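PDB 3LD1: replicase polyprotein 1a from Avian infectious bronchitis virus, which is cleaved into the non-structural proteins of the viral replicase, among them nsp2, a fragment of which (nsp2a) is crystallised here, its function not established. Local coordinates for residues 26-31 against 208-213; 202-207 against 227-232; 266-271 against 278-283; 274-279 against 319-324. The protein carries 3 engineered substitutions. All coordinates share one frame; numbering follows the deposited sequence.

Contact 1. Residues 26-31 against 208-213; sequences NPKDYA and CAKSIT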
loop_
_atom_site.group_PDB
_atom_site.type_symbol
_atom_site.label_atom_id
_atom_site.label_comp_id
_atom_site.label_asym_id
_atom_site.label_seq_id
_atom_site.Cartn_x
_atom_site.Cartn_y
_atom_site.Cartn_z
ATOM N N ASN A 26 -18.736 -13.570 0.864
ATOM C CA ASN A 26 -17.646 -13.818 1.835
ATOM C C ASN A 26 -16.344 -13.156 1.337
ATOM O O ASN A 26 -15.626 -13.726 0.492
ATOM C CB ASN A 26 -17.456 -15.335 2.160
ATOM C CG ASN A 26 -16.193 -15.623 3.043
ATOM O OD1 ASN A 26 -15.306 -14.763 3.258
ATOM N ND2 ASN A 26 -16.114 -16.855 3.547
ATOM N N PRO A 27 -16.026 -11.962 1.865
ATOM C CA PRO A 27 -14.914 -11.106 1.302
ATOM C C PRO A 27 -13.480 -11.625 1.620
ATOM O O PRO A 27 -13.134 -11.868 2.771
ATOM C CB PRO A 27 -15.151 -9.728 1.961
ATOM C CG PRO A 27 -15.757 -10.097 3.348
ATOM C CD PRO A 27 -16.640 -11.364 3.068
ATOM N N LYS A 28 -12.671 -11.744 0.568
ATOM C CA LYS A 28 -11.355 -12.346 0.644
ATOM C C LYS A 28 -10.479 -11.505 1.617
ATOM O O LYS A 28 -9.824 -12.088 2.524
ATOM C CB LYS A 28 -10.783 -12.495 -0.812
ATOM C CG LYS A 28 -9.175 -12.662 -1.077
ATOM C CD LYS A 28 -8.413 -13.692 -0.089
ATOM C CE LYS A 28 -7.530 -14.731 -0.832
ATOM N NZ LYS A 28 -6.687 -14.120 -1.935
ATOM N N ASP A 29 -10.487 -10.164 1.429
ATOM C CA ASP A 29 -9.718 -9.186 2.264
ATOM C C ASP A 29 -10.338 -7.829 1.980
ATOM O O ASP A 29 -11.422 -7.780 1.383
ATOM C CB ASP A 29 -8.234 -9.135 1.850
ATOM C CG ASP A 29 -8.087 -9.066 0.352
ATOM O OD1 ASP A 29 -8.777 -8.184 -0.265
ATOM O OD2 ASP A 29 -7.368 -9.949 -0.219
ATOM N N TYR A 30 -9.633 -6.747 2.326
ATOM C CA TYR A 30 -10.163 -5.397 2.156
ATOM C C TYR A 30 -10.272 -5.015 0.692
ATOM O O TYR A 30 -11.202 -4.303 0.278
ATOM C CB TYR A 30 -9.317 -4.366 2.898
ATOM C CG TYR A 30 -9.988 -3.023 2.952
ATOM C CD1 TYR A 30 -9.794 -2.083 1.951
ATOM C CD2 TYR A 30 -10.900 -2.714 3.964
ATOM C CE1 TYR A 30 -10.453 -0.827 1.971
ATOM C CE2 TYR A 30 -11.585 -1.463 3.982
ATOM C CZ TYR A 30 -11.355 -0.545 2.988
ATOM O OH TYR A 30 -12.007 0.649 3.019
ATOM N N ALA A 31 -9.340 -5.514 -0.113
ATOM C CA ALA A 31 -9.450 -5.299 -1.537
ATOM C C ALA A 31 -10.753 -5.863 -2.087
ATOM O O ALA A 31 -11.486 -5.151 -2.798
ATOM C CB ALA A 31 -8.241 -5.796 -2.274
ATOM N N CYS A 208 -3.386 -1.686 -0.794
ATOM C CA CYS A 208 -2.375 -2.417 -0.177
ATOM C C CYS A 208 -2.864 -3.490 0.739
ATOM O O CYS A 208 -2.091 -4.056 1.514
ATOM C CB CYS A 208 -1.381 -1.479 0.429
ATOM S SG CYS A 208 -1.947 -0.573 1.772
ATOM N N ALA A 209 -4.150 -3.818 0.605
ATOM C CA ALA A 209 -4.683 -4.949 1.326
ATOM C C ALA A 209 -3.775 -6.158 1.112
ATOM O O ALA A 209 -3.440 -6.861 2.094
ATOM C CB ALA A 209 -6.071 -5.279 0.823
ATOM N N LYS A 210 -3.375 -6.375 -0.159
ATOM C CA LYS A 210 -2.892 -7.682 -0.634
ATOM C C LYS A 210 -1.429 -7.948 -0.222
ATOM O O LYS A 210 -1.128 -8.959 0.376
ATOM C CB LYS A 210 -3.039 -7.785 -2.172
ATOM C CG LYS A 210 -3.753 -9.051 -2.683
ATOM C CD LYS A 210 -5.226 -8.757 -3.032
ATOM C CE LYS A 210 -6.031 -10.052 -3.384
ATOM N NZ LYS A 210 -7.546 -9.981 -3.104
ATOM N N SER A 211 -0.505 -7.039 -0.543
ATOM C CA SER A 211 0.924 -7.225 -0.197
ATOM C C SER A 211 1.499 -5.860 -0.008
ATOM O O SER A 211 0.919 -4.859 -0.465
ATOM C CB SER A 211 1.618 -7.840 -1.389
ATOM O OG SER A 211 1.127 -7.130 -2.532
ATOM N N ILE A 212 2.648 -5.796 0.643
ATOM C CA ILE A 212 3.433 -4.553 0.671
ATOM C C ILE A 212 4.793 -4.894 0.077
ATOM O O ILE A 212 5.456 -5.798 0.595
ATOM C CB ILE A 212 3.472 -3.929 2.134
ATOM C CG1 ILE A 212 2.460 -2.790 2.283
ATOM C CG2 ILE A 212 4.856 -3.420 2.563
ATOM C CD1 ILE A 212 1.050 -3.223 2.367
ATOM N N THR A 213 5.165 -4.213 -1.022
ATOM C CA THR A 213 6.433 -4.437 -1.746
ATOM C C THR A 213 7.287 -3.227 -1.644
ATOM O O THR A 213 6.937 -2.179 -2.224
ATOM C CB THR A 213 6.227 -4.569 -3.279
ATOM O OG1 THR A 213 4.991 -5.193 -3.509
ATOM C CG2 THR A 213 7.346 -5.411 -3.954
#

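Contact 2. Residues 202-207 against 227-232; sequences KMAFAK and AGTCLA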
loop_
_atom_site.group_PDB
_atom_site.type_symbol
_atom_site.label_atom_id
_atom_site.label_comp_id
_atom_site.label_asym_id
_atom_site.label_seq_id
_atom_site.Cartn_x
_atom_site.Cartn_y
_atom_site.Cartn_z
ATOM N N LYS A 202 -10.034 4.561 1.941
ATOM C CA LYS A 202 -10.497 3.214 1.545
ATOM C C LYS A 202 -9.719 2.757 0.305
ATOM O O LYS A 202 -9.161 1.659 0.272
ATOM C CB LYS A 202 -12.008 3.201 1.220
ATOM C CG LYS A 202 -12.996 3.575 2.368
ATOM C CD LYS A 202 -14.427 3.770 1.768
ATOM C CE LYS A 202 -15.469 3.837 2.906
ATOM N NZ LYS A 202 -16.694 4.562 2.423
ATOM N N MET A 203 -9.657 3.610 -0.713
ATOM C CA MET A 203 -8.978 3.257 -1.944
ATOM C C MET A 203 -7.552 2.818 -1.607
ATOM O O MET A 203 -7.089 1.772 -2.048
ATOM C CB MET A 203 -9.032 4.390 -2.945
ATOM C CG MET A 203 -8.367 3.983 -4.278
ATOM S SD MET A 203 -6.528 4.011 -4.138
ATOM C CE MET A 203 -6.137 5.436 -5.148
ATOM N N ALA A 204 -6.892 3.580 -0.751
ATOM C CA ALA A 204 -5.527 3.286 -0.405
ATOM C C ALA A 204 -5.415 2.021 0.409
ATOM O O ALA A 204 -4.440 1.255 0.221
ATOM C CB ALA A 204 -4.897 4.466 0.332
ATOM N N PHE A 205 -6.381 1.747 1.301
ATOM C CA PHE A 205 -6.266 0.473 2.091
ATOM C C PHE A 205 -6.535 -0.770 1.178
ATOM O O PHE A 205 -6.021 -1.833 1.438
ATOM C CB PHE A 205 -7.169 0.432 3.352
ATOM C CG PHE A 205 -6.626 1.225 4.576
ATOM C CD1 PHE A 205 -5.335 1.026 5.046
ATOM C CD2 PHE A 205 -7.440 2.107 5.236
ATOM C CE1 PHE A 205 -4.846 1.737 6.081
ATOM C CE2 PHE A 205 -6.988 2.814 6.317
ATOM C CZ PHE A 205 -5.661 2.636 6.755
ATOM N N ALA A 206 -7.334 -0.589 0.128
ATOM C CA ALA A 206 -7.539 -1.583 -0.894
ATOM C C ALA A 206 -6.213 -1.770 -1.601
ATOM O O ALA A 206 -5.793 -2.895 -1.859
ATOM C CB ALA A 206 -8.633 -1.115 -1.925
ATOM N N LYS A 207 -5.508 -0.666 -1.873
ATOM C CA LYS A 207 -4.370 -0.815 -2.773
ATOM C C LYS A 207 -3.346 -1.652 -2.108
ATOM O O LYS A 207 -2.571 -2.328 -2.769
ATOM C CB LYS A 207 -3.785 0.487 -3.304
ATOM C CG LYS A 207 -2.745 0.257 -4.426
ATOM C CD LYS A 207 -2.276 1.534 -5.150
ATOM C CE LYS A 207 -1.097 1.289 -6.134
ATOM N NZ LYS A 207 -0.459 2.612 -6.513
ATOM N N ALA A 227 1.933 4.198 -3.673
ATOM C CA ALA A 227 2.438 5.145 -4.636
ATOM C C ALA A 227 1.311 5.968 -5.211
ATOM O O ALA A 227 1.401 7.167 -5.185
ATOM C CB ALA A 227 3.338 4.512 -5.751
ATOM N N GLY A 228 0.243 5.431 -5.740
ATOM C CA GLY A 228 -0.679 6.461 -6.254
ATOM C C GLY A 228 -1.878 6.603 -5.321
ATOM O O GLY A 228 -2.965 6.284 -5.733
ATOM N N THR A 229 -1.661 6.956 -4.044
ATOM C CA THR A 229 -2.729 7.104 -3.077
ATOM C C THR A 229 -2.434 8.248 -2.155
ATOM O O THR A 229 -1.320 8.810 -2.137
ATOM C CB THR A 229 -2.830 5.856 -2.200
ATOM O OG1 THR A 229 -1.800 5.861 -1.188
ATOM C CG2 THR A 229 -2.748 4.578 -3.089
ATOM N N CYS A 230 -3.404 8.588 -1.342
ATOM C CA CYS A 230 -3.162 9.596 -0.360
ATOM C C CYS A 230 -2.111 9.120 0.646
ATOM O O CYS A 230 -1.759 9.826 1.562
ATOM C CB CYS A 230 -4.460 9.944 0.347
ATOM S SG CYS A 230 -5.102 8.607 1.406
ATOM N N LEU A 231 -1.633 7.901 0.530
ATOM C CA LEU A 231 -0.591 7.503 1.431
ATOM C C LEU A 231 0.780 7.774 0.802
ATOM O O LEU A 231 1.794 7.483 1.440
ATOM C CB LEU A 231 -0.737 6.044 1.826
ATOM C CG LEU A 231 -1.965 5.688 2.676
ATOM C CD1 LEU A 231 -2.069 4.190 3.063
ATOM C CD2 LEU A 231 -1.975 6.518 3.945
ATOM N N ALA A 232 0.823 8.398 -0.373
ATOM C CA ALA A 232 2.135 8.692 -1.044
ATOM C C ALA A 232 3.024 9.488 -0.161
ATOM O O ALA A 232 4.277 9.425 -0.213
ATOM C CB ALA A 232 1.972 9.494 -2.350
HETATM O O HOH W 1 -3.161 4.488 -7.506
#

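Contact 3. Residues 266-271 against 278-283; sequences VKIVDN and GTKGFE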
loop_
_atom_site.group_PDB
_atom_site.type_symbol
_atom_site.label_atom_id
_atom_site.label_comp_id
_atom_site.label_asym_id
_atom_site.label_seq_id
_atom_site.Cartn_x
_atom_site.Cartn_y
_atom_site.Cartn_z
ATOM N N VAL A 266 22.229 -2.356 -1.102
ATOM C CA VAL A 266 23.137 -3.406 -0.735
ATOM C C VAL A 266 23.665 -3.076 0.605
ATOM O O VAL A 266 23.818 -1.891 0.918
ATOM C CB VAL A 266 24.353 -3.399 -1.657
ATOM C CG1 VAL A 266 23.953 -3.692 -3.116
ATOM C CG2 VAL A 266 25.193 -2.042 -1.511
ATOM N N LYS A 267 24.005 -4.087 1.386
ATOM C CA LYS A 267 24.939 -3.880 2.466
ATOM C C LYS A 267 26.398 -3.934 2.008
ATOM O O LYS A 267 26.783 -4.769 1.115
ATOM C CB LYS A 267 24.813 -4.905 3.563
ATOM C CG LYS A 267 24.090 -6.152 3.290
ATOM C CD LYS A 267 23.950 -6.855 4.653
ATOM C CE LYS A 267 25.252 -6.683 5.493
ATOM N NZ LYS A 267 25.148 -5.605 6.567
ATOM N N ILE A 268 27.181 -3.047 2.644
ATOM C CA ILE A 268 28.584 -2.942 2.454
ATOM C C ILE A 268 29.212 -3.924 3.418
ATOM O O ILE A 268 28.951 -3.874 4.596
ATOM C CB ILE A 268 29.057 -1.541 2.851
ATOM C CG1 ILE A 268 28.303 -0.452 2.110
ATOM C CG2 ILE A 268 30.545 -1.378 2.597
ATOM C CD1 ILE A 268 27.904 0.658 3.119
ATOM N N VAL A 269 30.085 -4.778 2.954
ATOM C CA VAL A 269 30.774 -5.618 3.902
ATOM C C VAL A 269 32.270 -5.350 3.827
ATOM O O VAL A 269 32.861 -5.303 2.699
ATOM C CB VAL A 269 30.451 -7.132 3.713
ATOM C CG1 VAL A 269 29.173 -7.364 2.869
ATOM C CG2 VAL A 269 31.526 -7.813 3.061
ATOM N N ASP A 270 32.878 -5.121 5.012
ATOM C CA ASP A 270 34.289 -4.870 5.071
ATOM C C ASP A 270 34.979 -6.186 4.876
ATOM O O ASP A 270 34.487 -7.176 5.298
ATOM C CB ASP A 270 34.703 -4.301 6.415
ATOM C CG ASP A 270 34.069 -2.939 6.723
ATOM O OD1 ASP A 270 34.180 -2.566 7.912
ATOM O OD2 ASP A 270 33.498 -2.246 5.827
ATOM N N ASN A 271 36.147 -6.179 4.268
ATOM C CA ASN A 271 36.975 -7.393 4.166
ATOM C C ASN A 271 36.229 -8.580 3.555
ATOM O O ASN A 271 36.109 -9.649 4.185
ATOM C CB ASN A 271 37.569 -7.772 5.526
ATOM C CG ASN A 271 38.377 -6.672 6.101
ATOM O OD1 ASN A 271 39.448 -6.382 5.618
ATOM N ND2 ASN A 271 37.850 -6.020 7.134
ATOM N N GLY A 278 40.889 -5.548 3.588
ATOM C CA GLY A 278 40.412 -4.175 3.542
ATOM C C GLY A 278 39.624 -3.907 2.300
ATOM O O GLY A 278 39.151 -2.800 2.125
ATOM N N THR A 279 39.485 -4.916 1.429
ATOM C CA THR A 279 38.601 -4.809 0.272
ATOM C C THR A 279 37.148 -4.824 0.714
ATOM O O THR A 279 36.747 -5.697 1.452
ATOM C CB THR A 279 38.795 -5.992 -0.707
ATOM O OG1 THR A 279 40.178 -6.125 -1.054
ATOM C CG2 THR A 279 38.015 -5.740 -1.994
ATOM N N LYS A 280 36.327 -3.922 0.200
ATOM C CA LYS A 280 34.922 -3.926 0.518
ATOM C C LYS A 280 34.075 -4.426 -0.616
ATOM O O LYS A 280 34.440 -4.238 -1.772
ATOM C CB LYS A 280 34.464 -2.490 0.781
ATOM C CG LYS A 280 35.004 -1.894 2.029
ATOM C CD LYS A 280 34.580 -0.403 2.203
ATOM C CE LYS A 280 34.923 0.071 3.612
ATOM N NZ LYS A 280 33.897 1.130 4.020
ATOM N N GLY A 281 32.889 -4.953 -0.289
ATOM C CA GLY A 281 31.969 -5.339 -1.338
ATOM C C GLY A 281 30.506 -5.101 -1.037
ATOM O O GLY A 281 30.132 -4.555 0.000
ATOM N N PHE A 282 29.659 -5.518 -1.960
ATOM C CA PHE A 282 28.255 -5.272 -1.794
ATOM C C PHE A 282 27.451 -6.556 -1.820
ATOM O O PHE A 282 27.831 -7.524 -2.512
ATOM C CB PHE A 282 27.771 -4.337 -2.871
ATOM C CG PHE A 282 28.661 -3.100 -3.111
ATOM C CD1 PHE A 282 28.754 -2.062 -2.156
ATOM C CD2 PHE A 282 29.402 -2.974 -4.320
ATOM C CE1 PHE A 282 29.499 -0.927 -2.422
ATOM C CE2 PHE A 282 30.172 -1.850 -4.583
ATOM C CZ PHE A 282 30.195 -0.805 -3.645
ATOM N N GLU A 283 26.383 -6.576 -0.995
ATOM C CA GLU A 283 25.345 -7.666 -0.961
ATOM C C GLU A 283 23.941 -7.082 -1.082
ATOM O O GLU A 283 23.459 -6.443 -0.101
ATOM C CB GLU A 283 25.370 -8.426 0.362
ATOM C CG GLU A 283 26.194 -9.697 0.407
ATOM C CD GLU A 283 26.412 -10.196 1.867
ATOM O OE1 GLU A 283 27.519 -10.690 2.198
ATOM O OE2 GLU A 283 25.496 -10.029 2.710
HETATM O O HOH W 2 37.296 -3.147 4.445
#

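Contact 4. Residues 274-279 against 319-324; sequences NAPRGT and SAILGG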
loop_
_atom_site.group_PDB
_atom_site.type_symbol
_atom_site.label_atom_id
_atom_site.label_comp_id
_atom_site.label_asym_id
_atom_site.label_seq_id
_atom_site.Cartn_x
_atom_site.Cartn_y
_atom_site.Cartn_z
ATOM N N ASN A 274 38.213 -13.508 0.400
ATOM C CA ASN A 274 38.838 -13.981 -0.813
ATOM C C ASN A 274 39.358 -12.897 -1.751
ATOM O O ASN A 274 39.547 -13.142 -2.932
ATOM C CB ASN A 274 37.855 -14.916 -1.533
ATOM C CG ASN A 274 37.596 -16.215 -0.745
ATOM O OD1 ASN A 274 38.524 -16.841 -0.140
ATOM N ND2 ASN A 274 36.345 -16.622 -0.741
ATOM N N ALA A 275 39.642 -11.732 -1.191
ATOM C CA ALA A 275 40.320 -10.633 -1.856
ATOM C C ALA A 275 41.307 -10.055 -0.858
ATOM O O ALA A 275 41.319 -10.449 0.303
ATOM C CB ALA A 275 39.303 -9.584 -2.193
ATOM N N PRO A 276 42.125 -9.092 -1.266
ATOM C CA PRO A 276 42.973 -8.469 -0.204
ATOM C C PRO A 276 42.240 -7.848 1.057
ATOM O O PRO A 276 41.091 -7.314 0.977
ATOM C CB PRO A 276 43.775 -7.394 -0.965
ATOM C CG PRO A 276 43.753 -7.932 -2.405
ATOM C CD PRO A 276 42.396 -8.565 -2.607
ATOM N N ARG A 277 42.932 -7.937 2.208
ATOM C CA ARG A 277 42.481 -7.300 3.431
ATOM C C ARG A 277 42.078 -5.903 3.085
ATOM O O ARG A 277 42.832 -5.168 2.356
ATOM C CB ARG A 277 43.623 -7.228 4.474
ATOM C CG ARG A 277 43.523 -8.332 5.588
ATOM C CD ARG A 277 42.049 -8.474 6.079
ATOM N NE ARG A 277 41.813 -7.891 7.384
ATOM C CZ ARG A 277 40.866 -8.308 8.210
ATOM N NH1 ARG A 277 40.071 -9.298 7.837
ATOM N NH2 ARG A 277 40.731 -7.745 9.404
ATOM N N GLY A 278 40.889 -5.548 3.588
ATOM C CA GLY A 278 40.412 -4.175 3.542
ATOM C C GLY A 278 39.624 -3.907 2.300
ATOM O O GLY A 278 39.151 -2.800 2.125
ATOM N N THR A 279 39.485 -4.916 1.429
ATOM C CA THR A 279 38.601 -4.809 0.272
ATOM C C THR A 279 37.148 -4.824 0.714
ATOM O O THR A 279 36.747 -5.697 1.452
ATOM C CB THR A 279 38.795 -5.992 -0.707
ATOM O OG1 THR A 279 40.178 -6.125 -1.054
ATOM C CG2 THR A 279 38.015 -5.740 -1.994
ATOM N N SER A 319 35.944 -8.734 -12.502
ATOM C CA SER A 319 35.913 -7.966 -11.301
ATOM C C SER A 319 37.180 -7.197 -11.276
ATOM O O SER A 319 38.141 -7.616 -11.905
ATOM C CB SER A 319 35.808 -8.874 -10.080
ATOM O OG SER A 319 36.793 -9.862 -10.088
ATOM N N ALA A 320 37.164 -6.042 -10.617
ATOM C CA ALA A 320 38.323 -5.193 -10.409
ATOM C C ALA A 320 38.096 -4.497 -9.078
ATOM O O ALA A 320 36.960 -4.154 -8.728
ATOM C CB ALA A 320 38.431 -4.141 -11.563
ATOM N N ILE A 321 39.139 -4.340 -8.286
ATOM C CA ILE A 321 38.931 -3.619 -7.051
ATOM C C ILE A 321 39.168 -2.134 -7.242
ATOM O O ILE A 321 40.288 -1.732 -7.359
ATOM C CB ILE A 321 39.833 -4.143 -5.947
ATOM C CG1 ILE A 321 39.338 -5.544 -5.567
ATOM C CG2 ILE A 321 39.796 -3.160 -4.787
ATOM C CD1 ILE A 321 40.359 -6.346 -4.903
ATOM N N LEU A 322 38.105 -1.343 -7.229
ATOM C CA LEU A 322 38.187 0.110 -7.475
ATOM C C LEU A 322 37.788 0.905 -6.257
ATOM O O LEU A 322 36.846 0.518 -5.512
ATOM C CB LEU A 322 37.324 0.483 -8.671
ATOM C CG LEU A 322 37.547 -0.433 -9.913
ATOM C CD1 LEU A 322 36.495 -0.140 -10.985
ATOM C CD2 LEU A 322 38.901 -0.197 -10.519
ATOM N N GLY A 323 38.535 1.975 -5.981
ATOM C CA GLY A 323 38.296 2.732 -4.756
ATOM C C GLY A 323 38.059 1.794 -3.575
ATOM O O GLY A 323 37.206 2.031 -2.766
ATOM N N GLY A 324 38.773 0.690 -3.505
ATOM C CA GLY A 324 38.699 -0.200 -2.353
ATOM C C GLY A 324 37.517 -1.127 -2.306
ATOM O O GLY A 324 37.361 -1.828 -1.311
HETATM O O HOH W 3 38.340 -0.540 1.362
#

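Contact 1. Residues 26-31 against 208-213
The D29 carboxylate is the flat group that meets K210, and it takes that lysine at its edge: NZ lies close to the carboxylate plane, 2.9 Å from OD2, on the syn lone pair of that oxygen. This is a salt bridge, with the two side chains crossing at about a right angle. One face of the carboxylate looks at the methyl group of A209, whose CB is 4.1 Å from OD1; the opposite face has CG and CD of K28 over its OD2 side. The other flat group, the Y30 ring, is turned away, and Y30 offers A209 only its CB, at 4.0 Å: CG stands anti to the backbone N (chi1 -169°), and the ring leads off to touch K202 and F205 of helix 194-207 and L150 of helix 140-162, with OH hydrogen-bonded to Q135 O. K28 is near the same ammonium group as D29, its CG 3.7 Å from K210 NZ, and the two lysine NZ atoms come within 4.4 Å of each other, a repulsion that the carboxylate probably offsets. D29 is the N-cap of helix 30-46. With chi1 at 46° its CG sits between the backbone N and the carbonyl carbon, and OD1 accepts from D32 N in the first turn, while OD2 faces the turn that follows helix 194-207. The positive helix end and K210 together would favour the ionised carboxylate. Deeper in, the A209 methyl packs on that first turn, 3.4 Å from A31 N and 3.8 Å from A31 CB.

Contact 2. Residues 202-207 against 227-232
A204 and T229 meet with their CB atoms turned toward each other, 3.6 Å apart, and the other side chains are arranged round this pair. The branches of T229 divide there. OG1 lies between its backbone N and carbonyl carbon (chi1 78°), at 3.7 Å from A204 CB, and is hydrogen-bonded with F226 O; CG2 stands anti to the carbonyl carbon and meets two long side chains of the helix. K207 crosses it at a slant, extended beyond CG, with CD 3.7 Å from T229 CG2. M203 also crosses it obliquely, but with a chain bent at chi2 and chi3: SD lies 4.0 Å from the same methyl, and CE ends 3.3 Å from G228 O. L231 closes over the A204 methyl from the deeper side, its CD1 3.9 Å from A204 CB, and C230 SG approaches that methyl more distantly. K207 is exposed, and its NZ comes close to G228 N, but both are donors and do not bond; a water donates to G228 O at 2.5 Å and is held only weakly by the lysine. The T229 hydroxyl also appears to accept from L231 N, although that nitrogen is less surely placed. T229 to A232 form a type I beta turn, secured by A232 N to T229 O. Helix 194-207 and helix 232-243 are joined through the short strands 214-217 and 220-223, and the type I turn that leads into the second helix packs by T229 and L231 against the last turns of the first.

Contact 3. Residues 266-271 against 278-283
Backbone hydrogen bonds join K267 with E283 and V269 with G281, two antiparallel hydrogen-bonded pairs. E283 N reaches K267 O at 2.8 Å and in the carbonyl plane, whereas K267 N sits above the plane of E283 O. I268 and F282 form the non-hydrogen-bonded pair between them, where CA-H...O contacts run from I268 CA to G281 O and from F282 CA to K267 O, each 3.3 Å. Apolar contact is concentrated at V266, whose CG2 lies obliquely 3.6 Å from F282 CD1; the F282 ring itself meets that of H325. On the face carrying K267, V269 and E283, the K267 and E283 side chains lie alongside each other, with K267 CG 3.9 Å from E283 CB, while the V269 and E283 side chains cross at about a right angle, V269 CG1 lying 3.8 Å from E283 OE1. Charge adds little: the salt bridge of D270 OD2 with K280 NZ is long, 3.8 Å. Beyond the strands, G278 N donates to N271 OD1 at 2.6 Å, and a water spans N271 N and, weakly, G278 O. This is a beta hairpin with a long connecting loop, closing the four-stranded antiparallel sheet 253-285 with 281-285 as an outermost strand.

Contact 4. Residues 274-279 against 319-324
I321 carries the tight part of this contact, reaching with CD1 to the base of the loop, between P276 and T279. Its CD1 lies 3.8 Å from P276 CD, approached at a slant, and 3.8 Å from T279 CG2, which it meets with the two side chains at about a right angle; A275 CB is more distant at 4.4 Å. The first torsion of I321 (chi1 -70°) sets CG1 anti to the carbonyl carbon, and this branch also rests on the T279 methyl. T279 can offer that methyl because its OG1 is turned back into its own loop: with chi1 at -53° it donates to P276 O at 2.5 Å. The same oxygen accepts from T279 N, and both donors come from one face of the carbonyl plane, so two bonds grip P276 O. They secure a type II beta turn from P276 to T279, with G278 at its positive-phi position. Toward G324 the contact is looser and wetter. T279 CA makes a long CA-H...O contact with G324 O at 3.6 Å, and a water donates to both G278 O and G324 O, at 2.5 Å from the former. G324 is also linked through its backbone to K280. The phi and psi values of G323 and G324 fit a type I' turn between strands 316-322 and 325-332. The type II turn in the connection of hairpin 265-285 thus packs on I321 at the end of strand 316-322 and meets, through G324 and a water, the two-residue turn of the beta hairpin that follows it.

How the contacts relate
From the N terminus, 26-31 opens contact 1, and a long, mostly helical course leads to 202-207, where contact 2 opens. Contact 1 closes directly afterwards at 208-213, and contact 2 closes at 227-232, so the two cross. They bind the helices 30-46, 194-207 and 232-243, and touch each other where Y30 packs on K202 and A206. Both are complete before contact 3 begins, its centre about 38 Å from that of contact 1, in the beta-rich C-terminal part. Contact 3 closes the hairpin of strands 265-269 and 281-285; contact 4 starts within its connecting loop, shares G278 and T279 with it, and closes at 319-324, tying the four-stranded sheet to the following six-stranded one.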